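Local coordinates for protein glucosamine 6-phosphate N-acetyltransferase (Arabidopsis thaliana, PDB 3T90) that catalyses the transfer of an acetyl group from acetyl-CoA to glucosamine 6-phosphate, a step on the way to UDP-N-acetylglucosamine, at residues K75-C80 with G116-I121; I12-K17 with I53-E58; K103-L108 with V130-C135; K17-L22 with E35-R40. All coordinates share one frame; numbering follows the deposited sequence.

Contact 1: residues K75-C80 with G116-I121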
# COMPACT_ATOMS: atom_id res chain seq x y z
N LYS A 75 6.29 -2.81 8.79
CA LYS A 75 7.12 -1.61 8.94
C LYS A 75 8.09 -1.73 10.08
O LYS A 75 7.98 -2.75 10.85
CB LYS A 75 6.20 -0.41 9.24
CG LYS A 75 5.22 -0.09 8.10
CD LYS A 75 4.47 1.17 8.50
CE LYS A 75 3.52 1.74 7.44
NZ LYS A 75 4.30 2.34 6.28
N PHE A 76 8.99 -0.77 10.25
CA PHE A 76 9.79 -0.69 11.47
C PHE A 76 9.18 0.25 12.47
O PHE A 76 9.27 0.04 13.68
CB PHE A 76 11.25 -0.21 11.16
CG PHE A 76 12.10 -1.23 10.46
CD1 PHE A 76 12.83 -2.17 11.19
CD2 PHE A 76 12.18 -1.26 9.11
CE1 PHE A 76 13.57 -3.13 10.52
CE2 PHE A 76 12.93 -2.22 8.46
CZ PHE A 76 13.65 -3.14 9.19
N LEU A 77 8.52 1.29 12.02
CA LEU A 77 7.87 2.22 12.98
C LEU A 77 6.65 1.54 13.63
O LEU A 77 6.21 0.41 13.32
CB LEU A 77 7.71 3.64 12.38
CG LEU A 77 6.79 3.70 11.16
CD1 LEU A 77 5.28 3.54 11.50
CD2 LEU A 77 7.07 4.90 10.36
N ARG A 78 6.11 2.18 14.69
CA ARG A 78 5.01 1.59 15.40
C ARG A 78 5.38 0.22 16.01
O ARG A 78 4.64 -0.71 15.99
CB ARG A 78 3.66 1.57 14.58
CG ARG A 78 3.00 2.96 14.51
CD ARG A 78 2.17 3.09 15.84
NE ARG A 78 1.11 4.12 15.79
CZ ARG A 78 -0.05 3.97 16.37
NH1 ARG A 78 -0.32 2.80 17.09
NH2 ARG A 78 -0.95 4.98 16.29
N ASN A 79 6.60 0.17 16.60
CA ASN A 79 7.09 -1.06 17.25
C ASN A 79 7.09 -2.21 16.30
O ASN A 79 6.56 -3.27 16.55
CB ASN A 79 6.29 -1.35 18.54
CG ASN A 79 6.69 -0.44 19.69
OD1 ASN A 79 7.66 -0.73 20.38
ND2 ASN A 79 5.95 0.66 19.88
N CYS A 80 7.70 -1.98 15.15
CA CYS A 80 7.68 -3.03 14.06
C CYS A 80 6.20 -3.45 13.80
O CYS A 80 5.81 -4.65 13.82
CB CYS A 80 8.60 -4.22 14.34
SG CYS A 80 10.35 -3.66 14.30
N GLY A 116 -3.42 -7.91 13.87
CA GLY A 116 -2.63 -7.02 14.70
C GLY A 116 -2.12 -5.79 14.00
O GLY A 116 -1.16 -5.18 14.46
N CYS A 117 -2.81 -5.34 12.97
CA CYS A 117 -2.37 -4.09 12.30
C CYS A 117 -2.72 -2.89 13.22
O CYS A 117 -3.75 -2.95 14.01
CB CYS A 117 -3.18 -3.84 11.01
SG CYS A 117 -2.76 -4.99 9.69
N TYR A 118 -1.95 -1.81 13.15
CA TYR A 118 -2.31 -0.63 14.00
C TYR A 118 -3.24 0.35 13.23
O TYR A 118 -3.86 1.22 13.86
CB TYR A 118 -1.03 0.09 14.48
CG TYR A 118 -0.21 0.76 13.37
CD1 TYR A 118 -0.42 2.07 13.03
CD2 TYR A 118 0.73 0.04 12.69
CE1 TYR A 118 0.34 2.68 11.99
CE2 TYR A 118 1.46 0.61 11.68
CZ TYR A 118 1.30 1.93 11.36
OH TYR A 118 2.03 2.49 10.30
N LYS A 119 -3.33 0.19 11.88
CA LYS A 119 -4.19 1.02 11.10
C LYS A 119 -4.51 0.32 9.79
O LYS A 119 -3.83 -0.63 9.38
CB LYS A 119 -3.54 2.42 10.81
CG LYS A 119 -2.44 2.35 9.69
CD LYS A 119 -1.91 3.77 9.40
CE LYS A 119 -0.82 3.70 8.32
NZ LYS A 119 -0.31 5.09 7.99
N VAL A 120 -5.54 0.88 9.14
CA VAL A 120 -5.85 0.56 7.73
C VAL A 120 -6.05 1.86 7.00
O VAL A 120 -6.60 2.80 7.55
CB VAL A 120 -7.05 -0.34 7.60
CG1 VAL A 120 -8.28 0.15 8.29
CG2 VAL A 120 -7.27 -0.76 6.24
N ILE A 121 -5.54 1.91 5.78
CA ILE A 121 -5.71 3.05 4.91
C ILE A 121 -6.17 2.69 3.55
O ILE A 121 -5.97 1.57 3.11
CB ILE A 121 -4.38 3.83 4.86
CG1 ILE A 121 -3.16 2.94 4.39
CG2 ILE A 121 -4.04 4.41 6.25
CD1 ILE A 121 -1.82 3.75 4.26
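Tyr118 carries almost all of this contact, presenting one ring face to Arg78 and its hydroxyl end to Leu77 and Lys75. It follows the Schellman turn at Gly116 that closes the preceding helix. With CG between the backbone N and the carbonyl carbon (chi1 67°), the ring stands out from the chain toward residues 75-78. Arg78 CG lies over the middle of the ring, 3.6 Å from its centroid and nearly on the ring normal, a CH-pi contact. A bend at chi2 (-84°) then lays the guanidinium over the CD1 rim, its plane 22° from that of the ring, and NE comes within 3.8 Å of Tyr118 CD1. Arg78 NH2 makes a salt bridge with Asp149 of the second subunit. At the other end of the ring, Lys75 CD meets Tyr118 OH at 3.3 Å from near the ring plane, while Leu77 CD1 lies 3.6 Å from Tyr118 OH. A leucine in place of Tyr118 would probably leave the Arg78 chain without a flat surface to lie on and remove the hydroxyl against which Lys75 CD and Leu77 CD1 pack. Lys119 lies in the strand, its NZ 5.6 Å from Lys75 NZ. Lys75 is itself bridged to Glu73 and to Glu87 and Asp88 of the second subunit. Basic groups thus alternate with acids of both subunits round an aromatic platform, consistent with the binding of anionic substrate inferred here from relatives.

Contact 2: residues I12-K17 with I53-E58; sequences ISDKRK and ICVIEE
Lys17 and Glu57 make the one charged link here, and Asp14 with Val55 a van der Waals touch of an acid oxygen on a methyl. In the salt bridge, Lys17 NZ gives a hydrogen bond of 2.9 Å to Glu57 OE1, arriving on the syn side but 29° out of the carboxylate plane. Both chains are extended beyond CG and cross at about a right angle, and Lys17 CD passes 3.4 Å from Glu57 OE1. The same oxygen is bridged by Arg8, which also pairs with Asp14 OD1; this shared cation would probably offset the like charges of Asp14 OD1 and Glu57 OE1, 4.7 Å apart. An alanine at Lys17 would probably leave Glu57 with Arg8 but without its second cation, and leave the carboxylate less firmly fixed.

The van der Waals contact is Asp14 OD2 on Val55 CG2 at 3.9 Å, the two side chains coming from opposite directions. That oxygen is satisfied by the backbone N of Glu11, and the compact valine offers it a methyl.

Backbone bonds shape the first segment: Lys17 N to Asp14 O, 2.9 Å, and Arg16 N to Ser13 O fold it into a 3-10 turn that turns Asp14 and Lys17 toward the strand. Strand alternation puts Val55 and Glu57 on this side of the sheet, with Cys54 and Ile56 facing helix 100-114 on the other. The turn thus leads from strand 5-9, outermost in this chain, to helix 19-23 across one face of the central sheet of the GNAT fold.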
# COMPACT_ATOMS: atom_id res chain seq x y z
N ILE A 12 -10.33 -19.66 -6.94
CA ILE A 12 -9.77 -19.77 -8.33
C ILE A 12 -10.88 -19.88 -9.37
O ILE A 12 -10.73 -19.36 -10.50
CB ILE A 12 -8.69 -20.86 -8.39
CG1 ILE A 12 -7.74 -20.59 -9.62
CG2 ILE A 12 -9.33 -22.22 -8.40
CD1 ILE A 12 -6.30 -21.28 -9.53
N SER A 13 -12.05 -20.38 -8.99
CA SER A 13 -13.18 -20.50 -9.92
C SER A 13 -13.85 -19.21 -10.21
O SER A 13 -14.76 -19.17 -11.04
CB SER A 13 -14.17 -21.54 -9.41
OG SER A 13 -14.43 -21.31 -8.06
N ASP A 14 -13.53 -18.13 -9.45
CA ASP A 14 -14.18 -16.87 -9.69
C ASP A 14 -13.81 -16.24 -11.04
O ASP A 14 -14.55 -15.29 -11.40
CB ASP A 14 -13.90 -15.86 -8.55
CG ASP A 14 -14.67 -16.24 -7.28
OD1 ASP A 14 -15.76 -16.82 -7.38
OD2 ASP A 14 -14.22 -15.94 -6.17
N LYS A 15 -12.82 -16.79 -11.73
CA LYS A 15 -12.59 -16.31 -13.09
C LYS A 15 -13.81 -16.56 -13.99
O LYS A 15 -13.97 -15.80 -14.97
CB LYS A 15 -11.31 -16.94 -13.66
CG LYS A 15 -11.32 -18.38 -13.82
CD LYS A 15 -9.94 -18.85 -14.41
CE LYS A 15 -9.72 -20.29 -14.25
NZ LYS A 15 -9.45 -20.67 -12.81
N ARG A 16 -14.70 -17.50 -13.65
CA ARG A 16 -15.87 -17.67 -14.49
C ARG A 16 -17.11 -16.94 -13.93
O ARG A 16 -18.23 -17.09 -14.50
CB ARG A 16 -16.13 -19.18 -14.73
CG ARG A 16 -16.42 -19.91 -13.53
CD ARG A 16 -16.98 -21.34 -13.85
NE ARG A 16 -17.25 -22.08 -12.61
CZ ARG A 16 -18.39 -22.01 -11.91
NH1 ARG A 16 -19.41 -21.27 -12.33
NH2 ARG A 16 -18.51 -22.73 -10.78
N LYS A 17 -16.95 -16.10 -12.88
CA LYS A 17 -18.08 -15.47 -12.22
C LYS A 17 -18.04 -13.96 -12.36
O LYS A 17 -18.61 -13.25 -11.53
CB LYS A 17 -18.10 -15.91 -10.75
CG LYS A 17 -18.44 -17.41 -10.52
CD LYS A 17 -18.63 -17.71 -9.00
CE LYS A 17 -18.98 -19.16 -8.95
NZ LYS A 17 -19.07 -19.54 -7.52
N ILE A 53 -8.24 -11.00 -0.66
CA ILE A 53 -9.23 -10.42 -1.51
C ILE A 53 -10.61 -10.90 -1.10
O ILE A 53 -10.83 -12.14 -1.08
CB ILE A 53 -8.98 -10.77 -2.98
CG1 ILE A 53 -7.54 -10.33 -3.35
CG2 ILE A 53 -10.10 -10.12 -3.86
CD1 ILE A 53 -7.20 -10.57 -4.80
N CYS A 54 -11.53 -9.99 -0.77
CA CYS A 54 -12.90 -10.33 -0.37
C CYS A 54 -13.77 -10.17 -1.62
O CYS A 54 -13.60 -9.21 -2.41
CB CYS A 54 -13.34 -9.26 0.68
SG CYS A 54 -15.07 -9.36 1.14
N VAL A 55 -14.70 -11.11 -1.80
CA VAL A 55 -15.77 -10.97 -2.80
C VAL A 55 -17.12 -11.23 -2.20
O VAL A 55 -17.24 -12.01 -1.21
CB VAL A 55 -15.58 -11.94 -4.01
CG1 VAL A 55 -14.33 -11.60 -4.82
CG2 VAL A 55 -15.67 -13.41 -3.65
N ILE A 56 -18.12 -10.59 -2.77
CA ILE A 56 -19.48 -10.92 -2.45
C ILE A 56 -20.10 -11.43 -3.73
O ILE A 56 -20.14 -10.70 -4.73
CB ILE A 56 -20.28 -9.73 -1.94
CG1 ILE A 56 -19.63 -9.22 -0.69
CG2 ILE A 56 -21.78 -10.11 -1.71
CD1 ILE A 56 -20.34 -7.90 -0.10
N GLU A 57 -20.64 -12.67 -3.68
CA GLU A 57 -21.33 -13.25 -4.80
C GLU A 57 -22.82 -13.05 -4.66
O GLU A 57 -23.33 -13.28 -3.56
CB GLU A 57 -20.99 -14.76 -4.93
CG GLU A 57 -21.61 -15.41 -6.15
CD GLU A 57 -21.28 -16.91 -6.32
OE1 GLU A 57 -20.19 -17.35 -5.96
OE2 GLU A 57 -22.17 -17.66 -6.85
N GLU A 58 -23.46 -12.65 -5.76
CA GLU A 58 -24.97 -12.66 -5.75
C GLU A 58 -25.34 -14.04 -6.32
O GLU A 58 -25.01 -14.43 -7.45
CB GLU A 58 -25.52 -11.51 -6.57
CG GLU A 58 -27.03 -11.28 -6.31
CD GLU A 58 -27.88 -12.33 -7.06
OE1 GLU A 58 -27.69 -12.48 -8.30
OE2 GLU A 58 -28.70 -12.98 -6.33

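Contact 3: residues K103-L108 with V130-C135; sequences KVVEFL and VFYEKC
The ring of Tyr132 meets Val105 at its edge: Val105 CG2 lies near the ring plane, 3.8 Å from Tyr132 CE1. One face of the same ring is taken by its neighbour Phe131, whose CD2 sits 3.5 Å above the plane of the Tyr132 ring, over its centre. Phe131 therefore turns an edge to that face, and another part of its rim looks more loosely to Val105 CG2. A single methyl group of helix 100-114 so touches the margins of two rings set across each other.

The other branch of Val105 serves a different partner. With CG1 anti to the backbone N (chi1 169°), it is this methyl that packs at 4.0 Å against Cys135 SG, leaving CG2 for the rings. Cys135 lies in the turn that its N fixes with a 3.0 Å bond to Tyr132 O, and its small, polarisable sulfur packs well against the methyl. Beta-branching suits Val105 equally: it is compact, rigid, and forked toward both partners.

The hydroxyl of Tyr132 is hydrogen-bonded to a buffer molecule, probably from the crystallisation liquor. Tyr132 is predicted to bind acetyl-CoA, and helix 100-114 begins in the predicted cofactor-binding segment. Between these segments the contact rests on apolar packing, which Leu122 extends by packing on Tyr132, while the tyrosine hydroxyl faces the bound buffer molecule, a place consistent with the predicted acetyl-CoA site.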
# COMPACT_ATOMS: atom_id res chain seq x y z
N LYS A 103 -19.96 -3.75 3.67
CA LYS A 103 -19.67 -5.13 4.08
C LYS A 103 -18.24 -5.55 3.68
O LYS A 103 -17.53 -6.24 4.44
CB LYS A 103 -20.74 -6.13 3.53
CG LYS A 103 -22.17 -5.94 4.06
CD LYS A 103 -23.10 -7.04 3.51
CE LYS A 103 -24.44 -6.96 4.23
NZ LYS A 103 -24.27 -6.61 5.70
N VAL A 104 -17.86 -5.18 2.45
CA VAL A 104 -16.50 -5.48 1.99
C VAL A 104 -15.47 -4.79 2.86
O VAL A 104 -14.55 -5.43 3.34
CB VAL A 104 -16.35 -5.11 0.53
CG1 VAL A 104 -14.87 -5.19 0.12
CG2 VAL A 104 -17.07 -6.15 -0.34
N VAL A 105 -15.68 -3.49 3.10
CA VAL A 105 -14.67 -2.76 3.85
C VAL A 105 -14.56 -3.28 5.27
O VAL A 105 -13.45 -3.40 5.82
CB VAL A 105 -15.00 -1.26 3.84
CG1 VAL A 105 -14.15 -0.46 4.81
CG2 VAL A 105 -14.86 -0.72 2.43
N GLU A 106 -15.73 -3.58 5.87
CA GLU A 106 -15.66 -4.09 7.23
C GLU A 106 -15.01 -5.44 7.30
O GLU A 106 -14.28 -5.72 8.25
CB GLU A 106 -17.06 -4.19 7.85
CG GLU A 106 -17.59 -2.77 8.18
CD GLU A 106 -19.04 -2.81 8.64
OE1 GLU A 106 -19.75 -3.78 8.33
OE2 GLU A 106 -19.49 -1.86 9.31
N PHE A 107 -15.24 -6.31 6.31
CA PHE A 107 -14.55 -7.61 6.30
C PHE A 107 -13.01 -7.42 6.30
O PHE A 107 -12.28 -8.11 7.03
CB PHE A 107 -15.05 -8.39 5.07
CG PHE A 107 -14.46 -9.77 4.87
CD1 PHE A 107 -15.23 -10.90 5.14
CD2 PHE A 107 -13.19 -9.93 4.27
CE1 PHE A 107 -14.74 -12.17 4.84
CE2 PHE A 107 -12.66 -11.23 3.99
CZ PHE A 107 -13.42 -12.35 4.23
N LEU A 108 -12.53 -6.51 5.42
CA LEU A 108 -11.11 -6.28 5.39
C LEU A 108 -10.58 -5.60 6.63
O LEU A 108 -9.46 -5.95 7.03
CB LEU A 108 -10.84 -5.42 4.15
CG LEU A 108 -11.31 -6.01 2.81
CD1 LEU A 108 -11.25 -4.98 1.67
CD2 LEU A 108 -10.40 -7.19 2.42
N VAL A 130 -17.49 10.70 2.41
CA VAL A 130 -18.53 10.49 3.40
C VAL A 130 -18.87 9.00 3.54
O VAL A 130 -19.16 8.57 4.64
CB VAL A 130 -19.79 11.38 3.07
CG1 VAL A 130 -20.93 11.10 3.95
CG2 VAL A 130 -19.41 12.89 3.25
N PHE A 131 -18.82 8.23 2.45
CA PHE A 131 -19.00 6.80 2.51
C PHE A 131 -18.05 6.14 3.50
O PHE A 131 -18.43 5.36 4.36
CB PHE A 131 -18.84 6.13 1.12
CG PHE A 131 -18.89 4.65 1.19
CD1 PHE A 131 -20.11 3.94 1.28
CD2 PHE A 131 -17.72 3.92 1.19
CE1 PHE A 131 -20.07 2.54 1.35
CE2 PHE A 131 -17.68 2.49 1.26
CZ PHE A 131 -18.90 1.84 1.37
N TYR A 132 -16.76 6.45 3.35
CA TYR A 132 -15.78 5.84 4.21
C TYR A 132 -15.83 6.39 5.62
O TYR A 132 -15.46 5.67 6.54
CB TYR A 132 -14.36 5.95 3.59
CG TYR A 132 -14.24 5.07 2.36
CD1 TYR A 132 -14.19 3.69 2.52
CD2 TYR A 132 -14.29 5.59 1.07
CE1 TYR A 132 -14.09 2.84 1.42
CE2 TYR A 132 -14.23 4.76 -0.04
CZ TYR A 132 -14.12 3.40 0.15
OH TYR A 132 -14.00 2.58 -0.98
N GLU A 133 -16.27 7.63 5.80
CA GLU A 133 -16.51 8.08 7.19
C GLU A 133 -17.55 7.21 7.90
O GLU A 133 -17.45 6.99 9.13
CB GLU A 133 -16.91 9.58 7.24
CG GLU A 133 -15.76 10.53 6.78
CD GLU A 133 -16.17 12.03 6.77
OE1 GLU A 133 -17.34 12.32 6.42
OE2 GLU A 133 -15.32 12.86 7.00
N LYS A 134 -18.51 6.71 7.13
CA LYS A 134 -19.52 5.80 7.69
C LYS A 134 -18.98 4.48 8.12
O LYS A 134 -19.64 3.80 8.90
CB LYS A 134 -20.69 5.59 6.73
CG LYS A 134 -21.57 6.84 6.66
CD LYS A 134 -21.37 7.81 7.81
CE LYS A 134 -21.92 9.17 7.47
NZ LYS A 134 -21.45 9.55 6.06
N CYS A 135 -17.75 4.14 7.67
CA CYS A 135 -17.01 2.88 8.00
C CYS A 135 -16.02 3.18 9.10
O CYS A 135 -15.21 2.28 9.44
CB CYS A 135 -16.28 2.33 6.77
SG CYS A 135 -17.38 1.83 5.39

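Contact 4: residues K17-L22 with E35-R40; sequences KGFIEL and EEFDRR
Ile20 and Phe37 face each other from two helices, their CA atoms 8.9 Å apart, the closest CA pair of the two segments. Helix 19-23 starts after Gly18, the N-cap residue, whose positive phi (76°) is easily adopted by glycine, and Gly18 O accepts the N of Leu22 at 2.9 Å. Segment 35-40 is regular helix throughout, continuing at both ends, and side chains alone close the distance between the two.

Phe37 carries the packing. Its CG lies anti to the backbone N (chi1 177°), which directs the ring toward residues 17-22. Phe19 CD2 comes to the edge of this ring, in its plane, 3.8 Å from Phe37 CE1, and the two side chains cross at about a right angle. Ile20 CD1 reaches the same edge 4.3 Å from Phe37 CD1, so the CD1 end of the branched isoleucine packs beside the ring. A flat, wholly hydrocarbon side chain suits position 37, since its rim can serve two neighbours at once. Phe76 of the second subunit stacks on Phe37, meets Phe19 edge-to-face and packs on Ile20.

Within helix 34-45, Arg39 grips Glu36 side-on in a salt bridge, one turn apart. Arg40 pairs with Glu43 and gives NH1 to Lys75 O of the second subunit. The two segments meet through the rim of Phe37 and hydrocarbon alone, and the same hydrocarbon surface receives the phenylalanine of the partner, joining tertiary and quaternary packing in one apolar cluster.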
# COMPACT_ATOMS: atom_id res chain seq x y z
N LYS A 17 -16.95 -16.10 -12.88
CA LYS A 17 -18.08 -15.47 -12.22
C LYS A 17 -18.04 -13.96 -12.36
O LYS A 17 -18.61 -13.25 -11.53
CB LYS A 17 -18.10 -15.91 -10.75
CG LYS A 17 -18.44 -17.41 -10.52
CD LYS A 17 -18.63 -17.71 -9.00
CE LYS A 17 -18.98 -19.16 -8.95
NZ LYS A 17 -19.07 -19.54 -7.52
N GLY A 18 -17.39 -13.46 -13.37
CA GLY A 18 -17.43 -12.01 -13.62
C GLY A 18 -16.59 -11.15 -12.70
O GLY A 18 -16.86 -9.92 -12.61
N PHE A 19 -15.59 -11.78 -12.09
CA PHE A 19 -14.61 -10.99 -11.24
C PHE A 19 -13.85 -9.92 -12.02
O PHE A 19 -13.85 -8.75 -11.61
CB PHE A 19 -13.71 -11.97 -10.50
CG PHE A 19 -12.68 -11.28 -9.66
CD1 PHE A 19 -13.03 -10.57 -8.50
CD2 PHE A 19 -11.37 -11.33 -10.04
CE1 PHE A 19 -12.03 -9.98 -7.74
CE2 PHE A 19 -10.37 -10.73 -9.28
CZ PHE A 19 -10.73 -10.05 -8.14
N ILE A 20 -13.20 -10.27 -13.11
CA ILE A 20 -12.42 -9.31 -13.85
C ILE A 20 -13.38 -8.27 -14.48
O ILE A 20 -13.11 -7.05 -14.41
CB ILE A 20 -11.59 -10.02 -14.95
CG1 ILE A 20 -10.63 -11.04 -14.26
CG2 ILE A 20 -10.83 -8.99 -15.87
CD1 ILE A 20 -9.58 -10.29 -13.37
N GLU A 21 -14.53 -8.73 -14.97
CA GLU A 21 -15.55 -7.78 -15.48
C GLU A 21 -15.95 -6.74 -14.44
O GLU A 21 -16.07 -5.55 -14.79
CB GLU A 21 -16.75 -8.54 -16.01
CG GLU A 21 -16.37 -9.44 -17.23
CD GLU A 21 -16.16 -10.88 -16.78
OE1 GLU A 21 -15.35 -11.18 -15.84
OE2 GLU A 21 -16.87 -11.78 -17.36
N LEU A 22 -16.11 -7.13 -13.17
CA LEU A 22 -16.50 -6.19 -12.13
C LEU A 22 -15.34 -5.22 -11.88
O LEU A 22 -15.60 -4.00 -11.72
CB LEU A 22 -16.82 -6.99 -10.88
CG LEU A 22 -16.96 -6.12 -9.64
CD1 LEU A 22 -18.12 -5.07 -9.80
CD2 LEU A 22 -17.15 -7.00 -8.37
N GLU A 35 -5.13 -18.24 -18.02
CA GLU A 35 -3.74 -18.59 -17.63
C GLU A 35 -3.20 -17.52 -16.72
O GLU A 35 -2.55 -17.80 -15.72
CB GLU A 35 -2.84 -18.73 -18.88
CG GLU A 35 -3.18 -19.96 -19.72
CD GLU A 35 -4.39 -19.82 -20.64
OE1 GLU A 35 -5.20 -18.84 -20.73
OE2 GLU A 35 -4.58 -20.83 -21.36
N GLU A 36 -3.37 -16.26 -17.12
CA GLU A 36 -2.87 -15.13 -16.36
C GLU A 36 -3.62 -14.96 -15.04
O GLU A 36 -2.99 -14.74 -14.00
CB GLU A 36 -2.99 -13.85 -17.19
CG GLU A 36 -2.29 -12.74 -16.47
CD GLU A 36 -0.75 -12.60 -16.62
OE1 GLU A 36 0.02 -13.61 -16.80
OE2 GLU A 36 -0.29 -11.43 -16.53
N PHE A 37 -4.94 -15.21 -15.05
CA PHE A 37 -5.75 -15.14 -13.83
C PHE A 37 -5.16 -16.15 -12.83
O PHE A 37 -4.89 -15.79 -11.66
CB PHE A 37 -7.23 -15.47 -14.07
CG PHE A 37 -8.05 -15.47 -12.80
CD1 PHE A 37 -8.64 -14.32 -12.32
CD2 PHE A 37 -8.09 -16.60 -12.03
CE1 PHE A 37 -9.39 -14.40 -11.08
CE2 PHE A 37 -8.79 -16.68 -10.83
CZ PHE A 37 -9.45 -15.59 -10.37
N ASP A 38 -4.92 -17.38 -13.27
CA ASP A 38 -4.45 -18.39 -12.31
C ASP A 38 -3.07 -18.08 -11.84
O ASP A 38 -2.78 -18.34 -10.63
CB ASP A 38 -4.44 -19.78 -12.98
CG ASP A 38 -5.80 -20.31 -13.18
OD1 ASP A 38 -6.83 -19.83 -12.67
OD2 ASP A 38 -5.89 -21.33 -13.87
N ARG A 39 -2.22 -17.52 -12.72
CA ARG A 39 -0.85 -17.21 -12.34
C ARG A 39 -0.92 -16.19 -11.21
O ARG A 39 -0.21 -16.36 -10.19
CB ARG A 39 -0.11 -16.60 -13.53
CG ARG A 39 1.36 -16.43 -13.28
CD ARG A 39 2.14 -15.82 -14.43
NE ARG A 39 1.68 -14.45 -14.67
CZ ARG A 39 2.19 -13.38 -14.07
NH1 ARG A 39 3.25 -13.54 -13.28
NH2 ARG A 39 1.67 -12.17 -14.27
N ARG A 40 -1.70 -15.12 -11.40
CA ARG A 40 -1.69 -14.02 -10.44
C ARG A 40 -2.46 -14.42 -9.19
O ARG A 40 -2.06 -14.06 -8.08
CB ARG A 40 -2.33 -12.80 -11.17
CG ARG A 40 -2.51 -11.48 -10.24
CD ARG A 40 -1.29 -11.11 -9.39
NE ARG A 40 -0.05 -11.15 -10.15
CZ ARG A 40 0.46 -10.08 -10.74
NH1 ARG A 40 -0.21 -8.89 -10.77
NH2 ARG A 40 1.67 -10.17 -11.24

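Contacts 3 and 4 are buried and apolar; contacts 1 and 2 are only partly buried and bring in charge. Contacts 2 and 4 adjoin, sharing Lys17 and joined by the salt bridge of Lys15 NZ to Asp38 OD1, 2.8 Å. Contact 2 also touches contact 3 through the opposite face of strand 51-58, where Cys54 and Ile56 meet helix 100-114, so that the sheet lies between contact 3 and the helices of contact 4. Contact 1 lies at the far end of the sheet, its centre about 31 Å from that of contact 4 in the same chain, yet dimerisation brings them together: Phe76 and Lys75 of one subunit meet Phe37 and Arg40 of the other.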